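VP1 (New Jersey polyomavirus-2013, PDB 6Y5Y) builds the polyomavirus capsid as pentamers of the major coat protein and binds sialylated glycans such as 3'-sialyllactose, this chain being its coat-domain portion. Local coordinates at residues 41-46 / 272-277; 64-69 / 290-295; 142-147 / 282-287. All blocks are in the same frame, centred on the assembly; numbering follows the deposited sequence.

How the interactions relate
Following the chain from its N terminus, strand 28-45 supplies the first half of interaction 1, which is closed by strand 271-284 after 225 intervening residues. Residues 64-69, in the loop before strand 87-92, open interaction 2, and residues 142-147, in the loop before strand 150-157, open interaction 3. Interaction 3 closes at 282-287 and is nested inside interaction 2, which closes at 290-295; both cross interaction 1. Interaction 1 joins two strands across the interior of the jelly roll. Interactions 2 and 3 tie two long loops to strands 271-284 and 291-310 beside the glycan. These two contacts meet where Arg292 O faces Leu283 N in the neighbouring strands.

Interaction 1: 41-46 / 272-277; sequences IELWLE and LFVSCA. With MG (magnesium ion), chain B.
Glu42 OE2 is gripped twice on the side of strand 41-45 turned from Leu43 and its partner Val274: a magnesium ion lies 2.5 Å from Glu42 OE2, and the hydroxyl of Tyr299 is hydrogen-bonded to it. A long carboxylate chain suits this place, since Glu42 stays extended beyond CG and carries its charge to the subunit boundary, where Ser226 of a neighbouring subunit packs against it.

The other side of the strand is entirely apolar and faces strand 272-277. The two strands run roughly the same way, 35° apart, with axes 8.7 Å from each other, which is the layering of a beta sandwich, here the jelly roll of VP1. At its centre Leu43 and Val274 meet tip to tip, with Leu43 CD1 3.7 Å from Val274 CG2. Leu43 places CG between its backbone N and carbonyl carbon (chi1 61°), and both of its methyls then come up to that one Val274 branch. Farther along, Leu45 sends CD1 to the sulfur of Cys276, 3.8 Å from CD1 to SG, and the same methyl lies over the backbone at Ser275 CA. At the other end Ile41 and Leu272 lie alongside each other, pointing opposite ways, with Ile41 CB 4.2 Å from Leu272 CD2.

No hydrogen bond crosses between the segments; Ile41, Leu43 and Leu45 instead pair their backbones with strand 291-310. The chemistry therefore implies an interlayer contact built from complementary shape and exclusion of water, with metal and charge kept on the opposite side of the strand.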
loop_
_atom_site.group_PDB
_atom_site.type_symbol
_atom_site.label_atom_id
_atom_site.label_comp_id
_atom_site.label_asym_id
_atom_site.label_seq_id
_atom_site.Cartn_x
_atom_site.Cartn_y
_atom_site.Cartn_z
ATOM N N ILE D 41 24.433 -22.955 3.644
ATOM C CA ILE D 41 25.240 -22.035 4.439
ATOM C C ILE D 41 24.302 -21.141 5.236
ATOM O O ILE D 41 23.375 -20.553 4.669
ATOM C CB ILE D 41 26.164 -21.181 3.546
ATOM C CG1 ILE D 41 27.088 -22.081 2.720
ATOM C CG2 ILE D 41 26.969 -20.207 4.373
ATOM C CD1 ILE D 41 27.913 -23.021 3.558
ATOM N N GLU D 42 24.545 -21.031 6.543
ATOM C CA GLU D 42 23.787 -20.141 7.411
ATOM C C GLU D 42 24.727 -19.141 8.064
ATOM O O GLU D 42 25.880 -19.466 8.368
ATOM C CB GLU D 42 23.050 -20.910 8.501
ATOM C CG GLU D 42 21.961 -21.834 8.002
ATOM C CD GLU D 42 21.335 -22.623 9.133
ATOM O OE1 GLU D 42 21.931 -23.646 9.543
ATOM O OE2 GLU D 42 20.255 -22.211 9.620
ATOM N N LEU D 43 24.225 -17.925 8.291
ATOM C CA LEU D 43 25.017 -16.901 8.964
ATOM C C LEU D 43 24.112 -15.774 9.445
ATOM O O LEU D 43 22.981 -15.611 8.981
ATOM C CB LEU D 43 26.110 -16.349 8.045
ATOM C CG LEU D 43 25.578 -15.670 6.783
ATOM C CD1 LEU D 43 25.709 -14.160 6.866
ATOM C CD2 LEU D 43 26.266 -16.219 5.541
ATOM N N TRP D 44 24.629 -15.008 10.399
ATOM C CA TRP D 44 24.054 -13.737 10.811
ATOM C C TRP D 44 24.983 -12.606 10.387
ATOM O O TRP D 44 26.208 -12.767 10.347
ATOM C CB TRP D 44 23.863 -13.664 12.333
ATOM C CG TRP D 44 22.805 -14.546 12.925
ATOM C CD1 TRP D 44 22.991 -15.763 13.513
ATOM C CD2 TRP D 44 21.406 -14.258 13.033
ATOM N NE1 TRP D 44 21.794 -16.259 13.964
ATOM C CE2 TRP D 44 20.803 -15.355 13.681
ATOM C CE3 TRP D 44 20.604 -13.182 12.635
ATOM C CZ2 TRP D 44 19.433 -15.410 13.945
ATOM C CZ3 TRP D 44 19.247 -13.235 12.898
ATOM C CH2 TRP D 44 18.674 -14.341 13.548
ATOM N N LEU D 45 24.392 -11.460 10.069
ATOM C CA LEU D 45 25.133 -10.216 9.892
ATOM C C LEU D 45 24.579 -9.190 10.869
ATOM O O LEU D 45 23.390 -8.865 10.828
ATOM C CB LEU D 45 25.031 -9.696 8.459
ATOM C CG LEU D 45 25.861 -10.401 7.387
ATOM C CD1 LEU D 45 25.716 -9.658 6.058
ATOM C CD2 LEU D 45 27.321 -10.480 7.819
ATOM N N GLU D 46 25.436 -8.685 11.745
ATOM C CA GLU D 46 24.973 -7.651 12.652
ATOM C C GLU D 46 24.953 -6.299 11.941
ATOM O O GLU D 46 25.728 -6.071 11.010
ATOM C CB GLU D 46 25.867 -7.591 13.894
ATOM C CG GLU D 46 25.361 -8.516 15.000
ATOM C CD GLU D 46 26.182 -8.446 16.278
ATOM O OE1 GLU D 46 27.431 -8.523 16.192
ATOM O OE2 GLU D 46 25.573 -8.296 17.366
ATOM N N LEU D 272 31.490 -17.381 -0.909
ATOM C CA LEU D 272 30.127 -16.872 -0.994
ATOM C C LEU D 272 30.080 -15.494 -0.352
ATOM O O LEU D 272 30.532 -15.318 0.785
ATOM C CB LEU D 272 29.140 -17.809 -0.296
ATOM C CG LEU D 272 27.680 -17.364 -0.250
ATOM C CD1 LEU D 272 27.050 -17.402 -1.650
ATOM C CD2 LEU D 272 26.899 -18.238 0.711
ATOM N N PHE D 273 29.528 -14.525 -1.070
ATOM C CA PHE D 273 29.554 -13.134 -0.644
ATOM C C PHE D 273 28.136 -12.687 -0.315
ATOM O O PHE D 273 27.247 -12.757 -1.170
ATOM C CB PHE D 273 30.183 -12.262 -1.728
ATOM C CG PHE D 273 31.649 -12.536 -1.940
ATOM C CD1 PHE D 273 32.068 -13.648 -2.656
ATOM C CD2 PHE D 273 32.607 -11.696 -1.395
ATOM C CE1 PHE D 273 33.420 -13.902 -2.846
ATOM C CE2 PHE D 273 33.956 -11.947 -1.573
ATOM C CZ PHE D 273 34.365 -13.049 -2.303
ATOM N N VAL D 274 27.925 -12.252 0.929
ATOM C CA VAL D 274 26.617 -11.805 1.388
ATOM C C VAL D 274 26.753 -10.398 1.955
ATOM O O VAL D 274 27.783 -10.035 2.529
ATOM C CB VAL D 274 26.010 -12.774 2.432
ATOM C CG1 VAL D 274 25.768 -14.147 1.803
ATOM C CG2 VAL D 274 26.907 -12.898 3.653
ATOM N N SER D 275 25.720 -9.586 1.759
ATOM C CA SER D 275 25.743 -8.226 2.268
ATOM C C SER D 275 24.317 -7.735 2.460
ATOM O O SER D 275 23.364 -8.316 1.938
ATOM C CB SER D 275 26.534 -7.288 1.349
ATOM O OG SER D 275 26.276 -7.520 -0.014
ATOM N N CYS D 276 24.184 -6.648 3.216
ATOM C CA CYS D 276 22.856 -6.145 3.533
ATOM C C CYS D 276 22.949 -4.801 4.225
ATOM O O CYS D 276 24.022 -4.355 4.642
ATOM C CB CYS D 276 22.080 -7.123 4.413
ATOM S SG CYS D 276 22.783 -7.285 6.065
ATOM N N ALA D 277 21.780 -4.189 4.391
ATOM C CA ALA D 277 21.639 -2.985 5.192
ATOM C C ALA D 277 20.182 -2.906 5.589
ATOM O O ALA D 277 19.300 -3.093 4.745
ATOM C CB ALA D 277 22.061 -1.734 4.424
HETATM MG MG MG B . 18.795 -23.974 10.506
#

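Interaction 2: 64-69 / 290-295; sequences YSEVIH and AIRYRG. With SIA (N-acetyl-alpha-neuraminic acid), chain N.
Ser65 and Tyr293 hold the BC loop of the jelly roll against strand 291-295, running nearly antiparallel to it, through an exchange of two bonds. Ser65 N donates to Tyr293 O (2.9 Å), and Tyr293 N donates to Ser65 OG. The small serine suits the place because its hydroxyl can accept there and also donate to Glu66 O, 2.8 Å from OG. Two single bridges flank this region, Tyr64 with Arg294 and Ile68 with Ile291. In the second, Ile68 N gives a 2.9 Å bond to Ile291 O, while the return bond from Ile291 N to Ile68 O is weak.

Arg292 extends from CG to NE and donates NH1 to Ser65 O, 3.1 Å away. Val67 CG2 lies over one face of its guanidinium, and water 1 links NH1 to Glu66 OE1. Glu66 OE2 accepts from Val67 N at 2.7 Å. O4 of the sialic acid also donates to Glu66 OE2, at 2.5 Å; the salt bridge from OE2 to Arg292 is long and acts through charge alone. Glu66 bends at chi2 (52°), and the carboxylate thus comes round to both the glycan and the loop's own backbone; Arg58 forms a salt bridge with OE1.

His69 donates NE2 to O1B of the sialic acid (2.8 Å), while its ND1 is hydrogen-bonded to Asp72. The hydroxyls of Tyr64 and Tyr293 bond to backbone oxygens of Ser168 and Ile124, on two different neighbouring subunits, and Arg294 NH2 bonds to Gln200 O of the subunit that carries Ser168. The Arg294 guanidinium lies nearly parallel to the Tyr64 ring (8°), offset toward CE1, and Arg294 CD makes a CH-pi contact over the centre of the Tyr64 face, 3.8 Å from the centroid.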
loop_
_atom_site.group_PDB
_atom_site.type_symbol
_atom_site.label_atom_id
_atom_site.label_comp_id
_atom_site.label_asym_id
_atom_site.label_seq_id
_atom_site.Cartn_x
_atom_site.Cartn_y
_atom_site.Cartn_z
ATOM N N TYR D 64 22.910 1.405 16.750
ATOM C CA TYR D 64 22.380 2.702 16.373
ATOM C C TYR D 64 23.485 3.523 15.722
ATOM O O TYR D 64 24.670 3.197 15.817
ATOM C CB TYR D 64 21.843 3.490 17.573
ATOM C CG TYR D 64 20.642 2.909 18.295
ATOM C CD1 TYR D 64 20.757 1.771 19.097
ATOM C CD2 TYR D 64 19.401 3.531 18.213
ATOM C CE1 TYR D 64 19.655 1.274 19.788
ATOM C CE2 TYR D 64 18.306 3.041 18.891
ATOM C CZ TYR D 64 18.435 1.917 19.675
ATOM O OH TYR D 64 17.333 1.444 20.347
ATOM N N SER D 65 23.086 4.592 15.049
ATOM C CA SER D 65 24.066 5.566 14.614
ATOM C C SER D 65 24.367 6.543 15.745
ATOM O O SER D 65 23.656 6.620 16.749
ATOM C CB SER D 65 23.567 6.320 13.387
ATOM O OG SER D 65 22.619 7.302 13.770
ATOM N N GLU D 66 25.443 7.292 15.571
ATOM C CA GLU D 66 25.652 8.488 16.372
ATOM C C GLU D 66 24.582 9.535 16.027
ATOM O O GLU D 66 23.905 9.446 15.000
ATOM C CB GLU D 66 27.069 9.008 16.130
ATOM C CG GLU D 66 27.473 10.235 16.930
ATOM C CD GLU D 66 27.244 10.082 18.429
ATOM O OE1 GLU D 66 28.101 9.502 19.131
ATOM O OE2 GLU D 66 26.195 10.547 18.901
ATOM N N VAL D 67 24.415 10.522 16.918
ATOM C CA VAL D 67 23.401 11.560 16.734
ATOM C C VAL D 67 23.712 12.409 15.500
ATOM O O VAL D 67 24.869 12.770 15.251
ATOM C CB VAL D 67 23.322 12.435 17.999
ATOM C CG1 VAL D 67 22.289 13.514 17.839
ATOM C CG2 VAL D 67 23.009 11.581 19.246
ATOM N N ILE D 68 22.667 12.762 14.735
ATOM C CA ILE D 68 22.796 13.563 13.515
ATOM C C ILE D 68 21.923 14.808 13.627
ATOM O O ILE D 68 20.748 14.715 14.008
ATOM C CB ILE D 68 22.412 12.750 12.259
ATOM C CG1 ILE D 68 23.312 11.520 12.135
ATOM C CG2 ILE D 68 22.516 13.614 11.017
ATOM C CD1 ILE D 68 22.552 10.232 11.841
ATOM N N HIS D 69 22.494 15.970 13.276
ATOM C CA HIS D 69 21.813 17.257 13.286
ATOM C C HIS D 69 21.868 17.895 11.902
ATOM O O HIS D 69 22.764 17.605 11.103
ATOM C CB HIS D 69 22.444 18.243 14.305
ATOM C CG HIS D 69 22.967 17.591 15.550
ATOM N ND1 HIS D 69 24.073 16.766 15.556
ATOM C CD2 HIS D 69 22.544 17.659 16.836
ATOM C CE1 HIS D 69 24.303 16.350 16.789
ATOM N NE2 HIS D 69 23.389 16.877 17.584
ATOM N N ALA D 290 17.289 15.810 17.816
ATOM C CA ALA D 290 18.128 15.184 16.808
ATOM C C ALA D 290 17.858 13.673 16.778
ATOM O O ALA D 290 17.099 13.135 17.591
ATOM C CB ALA D 290 19.600 15.499 17.079
ATOM N N ILE D 291 18.457 12.978 15.807
ATOM C CA ILE D 291 18.074 11.592 15.553
ATOM C C ILE D 291 19.280 10.662 15.561
ATOM O O ILE D 291 20.424 11.065 15.342
ATOM C CB ILE D 291 17.288 11.435 14.219
ATOM C CG1 ILE D 291 18.170 11.784 13.017
ATOM C CG2 ILE D 291 16.061 12.323 14.217
ATOM C CD1 ILE D 291 18.790 10.574 12.330
ATOM N N ARG D 292 18.992 9.388 15.819
ATOM C CA ARG D 292 19.891 8.268 15.587
ATOM C C ARG D 292 19.151 7.254 14.731
ATOM O O ARG D 292 17.970 7.005 14.970
ATOM C CB ARG D 292 20.305 7.562 16.884
ATOM C CG ARG D 292 21.021 8.424 17.929
ATOM C CD ARG D 292 21.249 7.589 19.188
ATOM N NE ARG D 292 21.954 8.334 20.235
ATOM C CZ ARG D 292 23.264 8.259 20.451
ATOM N NH1 ARG D 292 24.024 7.486 19.684
ATOM N NH2 ARG D 292 23.823 8.967 21.433
ATOM N N TYR D 293 19.840 6.668 13.755
ATOM C CA TYR D 293 19.278 5.538 13.014
ATOM C C TYR D 293 19.329 4.277 13.866
ATOM O O TYR D 293 20.216 4.111 14.706
ATOM C CB TYR D 293 20.050 5.285 11.714
ATOM C CG TYR D 293 19.978 6.401 10.698
ATOM C CD1 TYR D 293 18.834 6.587 9.912
ATOM C CD2 TYR D 293 21.060 7.251 10.493
ATOM C CE1 TYR D 293 18.774 7.596 8.974
ATOM C CE2 TYR D 293 21.010 8.270 9.546
ATOM C CZ TYR D 293 19.866 8.438 8.795
ATOM O OH TYR D 293 19.817 9.446 7.862
ATOM N N ARG D 294 18.374 3.372 13.631
ATOM C CA ARG D 294 18.334 2.072 14.290
ATOM C C ARG D 294 18.311 0.980 13.229
ATOM O O ARG D 294 17.521 1.048 12.284
ATOM C CB ARG D 294 17.109 1.957 15.211
ATOM C CG ARG D 294 16.839 0.555 15.767
ATOM C CD ARG D 294 18.044 0.002 16.528
ATOM N NE ARG D 294 17.715 -1.177 17.332
ATOM C CZ ARG D 294 18.613 -2.044 17.786
ATOM N NH1 ARG D 294 19.900 -1.877 17.507
ATOM N NH2 ARG D 294 18.227 -3.077 18.527
ATOM N N GLY D 295 19.190 -0.007 13.375
ATOM C CA GLY D 295 19.222 -1.151 12.489
ATOM C C GLY D 295 18.984 -2.436 13.250
ATOM O O GLY D 295 19.080 -2.436 14.477
HETATM C C1 SIA N . 23.964 15.468 20.956
HETATM C C2 SIA N . 25.116 15.103 21.996
HETATM C C3 SIA N . 25.411 13.602 22.132
HETATM C C4 SIA N . 26.126 12.973 20.931
HETATM C C5 SIA N . 27.384 13.797 20.607
HETATM C C6 SIA N . 27.005 15.286 20.445
HETATM C C7 SIA N . 28.197 16.248 20.197
HETATM C C8 SIA N . 27.726 17.719 20.258
HETATM C C9 SIA N . 28.810 18.685 19.805
HETATM C C10 SIA N . 29.225 12.726 19.333
HETATM C C11 SIA N . 29.796 12.465 17.945
HETATM N N5 SIA N . 28.064 13.421 19.372
HETATM O O1A SIA N . 22.930 14.762 21.027
HETATM O O1B SIA N . 24.231 16.444 20.186
HETATM O O4 SIA N . 26.503 11.600 21.179
HETATM O O6 SIA N . 26.358 15.777 21.611
HETATM O O7 SIA N . 29.243 15.970 21.120
HETATM O O8 SIA N . 26.540 17.920 19.490
HETATM O O9 SIA N . 28.247 20.005 19.833
HETATM O O10 SIA N . 29.801 12.319 20.335
HETATM O O HOH W 1 26.560 7.893 20.797
#

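Interaction 3: 142-147 / 282-287; sequences PSRPIE and VLVKAD. With GAL (beta-D-galactopyranose), chain C; SIA (N-acetyl-alpha-neuraminic acid), chain N.
Val282 N donates to Glu147 O at 2.7 Å, and Glu147 N returns a weak bond to Val282 O, making a single antiparallel bridge, a hydrogen-bonded pair. Val282 O is reached from two further directions: Ile146 CA makes a CA-H...O contact with it at 3.4 Å, and water 3 donates to it at 2.8 Å while also donating to Pro145 O. Two carbonyl oxygens cannot bond to each other, so water 3, donating to both, bridges them. Water 2 instead relays a bond, accepting from Val284 N and donating to Arg144 O.

The side chains add a few lighter contacts. Ile146 keeps CG1 beside its backbone N (chi1 -62°), bringing CD1 over the strand to lie 3.8 Å from Leu283 CB. Arg144 crosses Val284 obliquely, NH1 against CG2. Its guanidinium is steered elsewhere, NE forming a salt bridge with Glu134, whereas the link to Glu147 is long and purely electrostatic. Ser143 OG donates to Arg144 O from above the carbonyl plane and is also hydrogen-bonded to Leu128 N.

Beyond Val284 the strand gives way to the HI loop, which reaches the glycan. Lys285, bent at chi3, brings NZ to O1A of the sialic acid (2.7 Å), and a long flexible amine is well suited to meeting that carboxylate. Asp287 OD2 accepts from O4 of the galactose at 2.7 Å, and its OD1 pairs with Lys285 NZ at 3.5 Å, so that the two side chains probably steady each other.

Residues 142-147 thus lie at the edge of strand 271-284, just before strand 150-157, while strand 291-310 pairs with strand 271-284, and Ile291 and Tyr293 pack against Val282.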
loop_
_atom_site.group_PDB
_atom_site.type_symbol
_atom_site.label_atom_id
_atom_site.label_comp_id
_atom_site.label_asym_id
_atom_site.label_seq_id
_atom_site.Cartn_x
_atom_site.Cartn_y
_atom_site.Cartn_z
ATOM N N PRO D 142 3.770 8.324 25.994
ATOM C CA PRO D 142 4.798 7.403 25.511
ATOM C C PRO D 142 5.931 8.165 24.846
ATOM O O PRO D 142 5.799 9.333 24.472
ATOM C CB PRO D 142 4.045 6.565 24.473
ATOM C CG PRO D 142 3.118 7.576 23.859
ATOM C CD PRO D 142 2.688 8.492 25.009
ATOM N N SER D 143 7.054 7.475 24.690
ATOM C CA SER D 143 8.086 7.975 23.793
ATOM C C SER D 143 7.655 7.772 22.345
ATOM O O SER D 143 6.825 6.909 22.037
ATOM C CB SER D 143 9.426 7.282 24.067
ATOM O OG SER D 143 9.634 6.151 23.225
ATOM N N ARG D 144 8.170 8.626 21.466
ATOM C CA ARG D 144 8.165 8.316 20.047
ATOM C C ARG D 144 8.771 6.937 19.844
ATOM O O ARG D 144 9.866 6.671 20.364
ATOM C CB ARG D 144 8.997 9.335 19.270
ATOM C CG ARG D 144 8.373 10.683 19.151
ATOM C CD ARG D 144 7.631 10.809 17.841
ATOM N NE ARG D 144 7.270 12.196 17.600
ATOM C CZ ARG D 144 7.893 12.993 16.742
ATOM N NH1 ARG D 144 8.904 12.538 16.012
ATOM N NH2 ARG D 144 7.488 14.246 16.603
ATOM N N PRO D 145 8.109 6.037 19.117
ATOM C CA PRO D 145 8.750 4.774 18.757
ATOM C C PRO D 145 9.662 4.984 17.557
ATOM O O PRO D 145 9.617 6.014 16.881
ATOM C CB PRO D 145 7.567 3.862 18.402
ATOM C CG PRO D 145 6.578 4.824 17.773
ATOM C CD PRO D 145 6.767 6.164 18.515
ATOM N N ILE D 146 10.493 3.974 17.294
ATOM C CA ILE D 146 11.278 3.969 16.064
ATOM C C ILE D 146 10.340 4.107 14.875
ATOM O O ILE D 146 9.372 3.348 14.735
ATOM C CB ILE D 146 12.115 2.686 15.955
ATOM C CG1 ILE D 146 13.112 2.590 17.111
ATOM C CG2 ILE D 146 12.848 2.636 14.605
ATOM C CD1 ILE D 146 14.120 3.729 17.137
ATOM N N GLU D 147 10.603 5.094 14.027
ATOM C CA GLU D 147 9.799 5.294 12.828
ATOM C C GLU D 147 10.641 6.083 11.842
ATOM O O GLU D 147 11.801 6.407 12.107
ATOM C CB GLU D 147 8.479 6.000 13.146
ATOM C CG GLU D 147 8.686 7.378 13.750
ATOM C CD GLU D 147 7.436 7.934 14.390
ATOM O OE1 GLU D 147 6.458 7.174 14.557
ATOM O OE2 GLU D 147 7.435 9.133 14.735
ATOM N N VAL D 282 14.303 5.786 12.858
ATOM C CA VAL D 282 15.134 6.659 13.676
ATOM C C VAL D 282 14.547 6.784 15.072
ATOM O O VAL D 282 13.340 6.621 15.291
ATOM C CB VAL D 282 15.317 8.063 13.064
ATOM C CG1 VAL D 282 15.829 7.972 11.626
ATOM C CG2 VAL D 282 14.024 8.866 13.175
ATOM N N LEU D 283 15.433 7.077 16.022
ATOM C CA LEU D 283 15.080 7.518 17.364
ATOM C C LEU D 283 15.253 9.031 17.421
ATOM O O LEU D 283 16.200 9.568 16.846
ATOM C CB LEU D 283 15.974 6.834 18.402
ATOM C CG LEU D 283 15.901 7.263 19.878
ATOM C CD1 LEU D 283 16.155 6.073 20.777
ATOM C CD2 LEU D 283 16.899 8.378 20.189
ATOM N N VAL D 284 14.328 9.721 18.083
ATOM C CA VAL D 284 14.384 11.175 18.218
ATOM C C VAL D 284 14.718 11.507 19.664
ATOM O O VAL D 284 13.999 11.092 20.580
ATOM C CB VAL D 284 13.063 11.848 17.808
ATOM C CG1 VAL D 284 13.127 13.357 18.046
ATOM C CG2 VAL D 284 12.724 11.532 16.351
ATOM N N LYS D 285 15.779 12.287 19.858
ATOM C CA LYS D 285 16.240 12.657 21.194
ATOM C C LYS D 285 15.329 13.699 21.826
ATOM O O LYS D 285 14.912 14.663 21.178
ATOM C CB LYS D 285 17.666 13.210 21.141
ATOM C CG LYS D 285 18.753 12.155 21.092
ATOM C CD LYS D 285 20.129 12.757 21.388
ATOM C CE LYS D 285 20.340 12.952 22.880
ATOM N NZ LYS D 285 21.632 13.636 23.171
ATOM N N ALA D 286 15.044 13.517 23.116
ATOM C CA ALA D 286 14.201 14.481 23.810
ATOM C C ALA D 286 14.871 15.849 23.938
ATOM O O ALA D 286 14.188 16.871 23.850
ATOM C CB ALA D 286 13.815 13.952 25.189
ATOM N N ASP D 287 16.190 15.905 24.110
ATOM C CA ASP D 287 16.765 17.188 24.521
ATOM C C ASP D 287 17.106 18.121 23.362
ATOM O O ASP D 287 17.086 19.341 23.547
ATOM C CB ASP D 287 18.000 16.973 25.408
ATOM C CG ASP D 287 19.108 16.215 24.717
ATOM O OD1 ASP D 287 18.999 15.940 23.505
ATOM O OD2 ASP D 287 20.106 15.898 25.402
HETATM C C1 GAL C . 24.879 19.195 24.531
HETATM C C2 GAL C . 25.300 17.750 24.294
HETATM C C3 GAL C . 24.368 17.067 23.256
HETATM C C4 GAL C . 22.923 17.220 23.709
HETATM C C5 GAL C . 22.636 18.701 23.906
HETATM C C6 GAL C . 21.228 19.019 24.385
HETATM O O2 GAL C . 26.646 17.673 23.807
HETATM O O3 GAL C . 24.646 15.685 23.149
HETATM O O4 GAL C . 22.722 16.527 24.938
HETATM O O5 GAL C . 23.523 19.263 24.891
HETATM O O6 GAL C . 20.959 20.406 24.259
HETATM C C1 SIA N . 23.964 15.468 20.956
HETATM C C2 SIA N . 25.116 15.103 21.996
HETATM C C3 SIA N . 25.411 13.602 22.132
HETATM C C4 SIA N . 26.126 12.973 20.931
HETATM C C5 SIA N . 27.384 13.797 20.607
HETATM C C6 SIA N . 27.005 15.286 20.445
HETATM C C7 SIA N . 28.197 16.248 20.197
HETATM C C8 SIA N . 27.726 17.719 20.258
HETATM C C9 SIA N . 28.810 18.685 19.805
HETATM C C10 SIA N . 29.225 12.726 19.333
HETATM C C11 SIA N . 29.796 12.465 17.945
HETATM N N5 SIA N . 28.064 13.421 19.372
HETATM O O1A SIA N . 22.930 14.762 21.027
HETATM O O1B SIA N . 24.231 16.444 20.186
HETATM O O4 SIA N . 26.503 11.600 21.179
HETATM O O6 SIA N . 26.358 15.777 21.611
HETATM O O7 SIA N . 29.243 15.970 21.120
HETATM O O8 SIA N . 26.540 17.920 19.490
HETATM O O9 SIA N . 28.247 20.005 19.833
HETATM O O10 SIA N . 29.801 12.319 20.335
HETATM O O HOH W 2 12.083 7.998 19.006
HETATM O O HOH W 3 11.231 8.110 16.353
#